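Local coordinates for pheromone cOB1/lipoprotein, YaeC family (Enterococcus faecalis, PDB 4EF1), which probably binds methionine as the lipid-anchored, substrate-binding component of a methionine uptake system, and is also the precursor of the pheromone cOB1, at residues L43-L48 against Y57-P62. Sequence-based numbering, arbitrary orientation. Where two conformers were deposited one is given.
Sequences LPNKAL and YFQHVP. With MSE (selenomethionine), chain C.
The side-chain amides of Asn45 and Gln59 meet from opposite directions and are joined by a pair of hydrogen bonds. Asn45 ND2 gives a nearly straight bond to Gln59 OE1 (3.1 Å, 167°); Gln59 OE1 lies in the amide plane of Asn45, whereas the donor is tilted from the carbonyl plane of Gln59. In return Gln59 NE2 meets a lone pair of Asn45 OD1 at 3.0 Å, through a less straight bond. The amide planes are twisted 36° apart, so the pairing is not flat. Phe58 is sandwiched: Pro44 CG stands 3.9 Å from its ring centroid in a CH-pi contact, and Gln59 CB lies over the opposite face. The Asn45 amide borders the ring edge, ND2 3.6 Å from Phe58 CZ. In this periplasmic-binding-protein fold, helix 43-50 thus packs against the end of strand 55-60, where the chain enters helix 61-71 and lines the selenomethionine pocket. The ligand's methyl CE is 3.8 Å from Gln59 CB and also touches Phe58, while its selenium, SE, sits over one face of the His60 ring, 3.5 Å from His60 NE2. With CG held between backbone N and carbonyl carbon (chi1 52°), His60 acts as N-cap, ND1 hydrogen-bonded to Phe63 N and NE2 to Asp113 OD1. Asn56 ND2 supplies a further hydrogen bond to Asn45 OD1, helping to fix which way this buried amide is turned.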
loop_
_atom_site.group_PDB
_atom_site.type_symbol
_atom_site.label_atom_id
_atom_site.label_comp_id
_atom_site.label_asym_id
_atom_site.label_seq_id
_atom_site.Cartn_x
_atom_site.Cartn_y
_atom_site.Cartn_z
ATOM N N LEU A 43 -3.891 13.054 -4.033
ATOM C CA LEU A 43 -3.024 14.140 -4.490
ATOM C C LEU A 43 -1.762 13.731 -5.273
ATOM O O LEU A 43 -1.416 14.432 -6.223
ATOM C CB LEU A 43 -2.680 15.121 -3.361
ATOM C CG LEU A 43 -3.844 16.026 -2.852
ATOM C CD1 LEU A 43 -3.313 16.946 -1.749
ATOM C CD2 LEU A 43 -4.502 16.890 -3.941
ATOM N N PRO A 44 -1.110 12.622 -4.911
ATOM C CA PRO A 44 0.047 12.160 -5.724
ATOM C C PRO A 44 -0.280 11.834 -7.180
ATOM O O PRO A 44 0.570 12.047 -8.070
ATOM C CB PRO A 44 0.553 10.924 -4.997
ATOM C CG PRO A 44 -0.141 10.892 -3.687
ATOM C CD PRO A 44 -1.349 11.735 -3.743
ATOM N N ASN A 45 -1.469 11.288 -7.421
ATOM C CA ASN A 45 -1.938 11.107 -8.790
ATOM C C ASN A 45 -2.336 12.422 -9.452
ATOM O O ASN A 45 -1.978 12.625 -10.618
ATOM C CB ASN A 45 -3.052 10.065 -8.883
ATOM C CG ASN A 45 -2.527 8.622 -8.834
ATOM O OD1 ASN A 45 -1.410 8.343 -9.254
ATOM N ND2 ASN A 45 -3.371 7.694 -8.392
ATOM N N LYS A 46 -3.054 13.314 -8.743
ATOM C CA LYS A 46 -3.365 14.643 -9.284
ATOM C C LYS A 46 -2.069 15.355 -9.661
ATOM O O LYS A 46 -1.945 15.904 -10.754
ATOM C CB LYS A 46 -4.174 15.517 -8.301
ATOM C CG LYS A 46 -5.621 15.053 -8.083
ATOM C CD LYS A 46 -6.493 16.072 -7.339
ATOM C CE LYS A 46 -7.949 15.619 -7.269
ATOM N NZ LYS A 46 -8.588 15.464 -8.608
ATOM N N ALA A 47 -1.102 15.335 -8.756
ATOM C CA ALA A 47 0.208 15.977 -8.977
ATOM C C ALA A 47 0.992 15.445 -10.208
ATOM O O ALA A 47 1.660 16.198 -10.903
ATOM C CB ALA A 47 1.056 15.879 -7.702
ATOM N N LEU A 48 0.932 14.126 -10.439
ATOM C CA LEU A 48 1.574 13.505 -11.588
ATOM C C LEU A 48 0.907 13.947 -12.878
ATOM O O LEU A 48 1.575 14.322 -13.835
ATOM C CB LEU A 48 1.599 11.976 -11.453
ATOM C CG LEU A 48 2.170 11.153 -12.615
ATOM C CD1 LEU A 48 3.643 11.550 -12.794
ATOM C CD2 LEU A 48 2.022 9.663 -12.321
ATOM N N TYR A 57 5.388 7.325 -6.269
ATOM C CA TYR A 57 5.755 6.108 -5.593
ATOM C C TYR A 57 4.921 6.016 -4.294
ATOM O O TYR A 57 5.327 6.504 -3.231
ATOM C CB TYR A 57 7.257 6.175 -5.267
ATOM C CG TYR A 57 7.831 4.958 -4.547
ATOM C CD1 TYR A 57 7.336 3.649 -4.740
ATOM C CD2 TYR A 57 8.926 5.112 -3.691
ATOM C CE1 TYR A 57 7.917 2.538 -4.080
ATOM C CE2 TYR A 57 9.494 4.028 -3.041
ATOM C CZ TYR A 57 9.002 2.752 -3.214
ATOM O OH TYR A 57 9.654 1.742 -2.541
ATOM N N PHE A 58 3.758 5.370 -4.398
ATOM C CA PHE A 58 2.828 5.249 -3.266
ATOM C C PHE A 58 1.757 4.158 -3.434
ATOM O O PHE A 58 1.175 3.737 -2.440
ATOM C CB PHE A 58 2.136 6.618 -2.995
ATOM C CG PHE A 58 0.923 6.849 -3.840
ATOM C CD1 PHE A 58 1.052 7.233 -5.162
ATOM C CD2 PHE A 58 -0.340 6.696 -3.311
ATOM C CE1 PHE A 58 -0.059 7.435 -5.939
ATOM C CE2 PHE A 58 -1.465 6.889 -4.093
ATOM C CZ PHE A 58 -1.322 7.263 -5.403
ATOM N N GLN A 59 1.445 3.752 -4.662
ATOM C CA GLN A 59 0.283 2.872 -4.930
ATOM C C GLN A 59 0.641 1.524 -5.512
ATOM O O GLN A 59 1.667 1.394 -6.186
ATOM C CB GLN A 59 -0.666 3.558 -5.915
ATOM C CG GLN A 59 -0.154 3.747 -7.334
ATOM C CD GLN A 59 -0.919 4.769 -8.169
ATOM O OE1 GLN A 59 -2.155 4.809 -8.153
ATOM N NE2 GLN A 59 -0.168 5.613 -8.917
ATOM N N HIS A 60 -0.259 0.555 -5.304
ATOM C CA HIS A 60 -0.200 -0.755 -5.925
ATOM C C HIS A 60 -1.048 -0.779 -7.187
ATOM O O HIS A 60 -1.799 0.151 -7.423
ATOM C CB HIS A 60 -0.563 -1.881 -4.932
ATOM C CG HIS A 60 -1.882 -1.703 -4.184
ATOM N ND1 HIS A 60 -3.080 -1.629 -4.816
ATOM C CD2 HIS A 60 -2.161 -1.750 -2.827
ATOM C CE1 HIS A 60 -4.079 -1.538 -3.898
ATOM N NE2 HIS A 60 -3.526 -1.615 -2.681
ATOM N N VAL A 61 -0.891 -1.809 -8.018
ATOM C CA VAL A 61 -1.543 -1.902 -9.339
ATOM C C VAL A 61 -3.077 -1.906 -9.307
ATOM O O VAL A 61 -3.703 -1.211 -10.082
ATOM C CB VAL A 61 -1.002 -3.079 -10.211
ATOM C CG1 VAL A 61 -1.804 -3.239 -11.514
ATOM C CG2 VAL A 61 0.485 -2.851 -10.548
ATOM N N PRO A 62 -3.691 -2.673 -8.389
ATOM C CA PRO A 62 -5.158 -2.580 -8.351
ATOM C C PRO A 62 -5.686 -1.153 -8.039
ATOM O O PRO A 62 -6.659 -0.699 -8.650
ATOM C CB PRO A 62 -5.535 -3.619 -7.282
ATOM C CG PRO A 62 -4.421 -4.606 -7.293
ATOM C CD PRO A 62 -3.178 -3.782 -7.558
HETATM N N MSE C 301 1.377 1.605 0.599
HETATM C CA MSE C 301 -0.044 1.100 0.437
HETATM C C MSE C 301 -0.145 -0.426 0.513
HETATM O O MSE C 301 0.682 -1.128 -0.088
HETATM O OXT MSE C 301 -1.110 -0.972 1.114
HETATM C CB MSE C 301 -0.694 1.620 -0.845
HETATM C CG MSE C 301 -2.185 1.297 -1.004
HETATM SE SE MSE C 301 -2.798 1.758 -2.769
HETATM C CE MSE C 301 -2.682 3.743 -2.668
#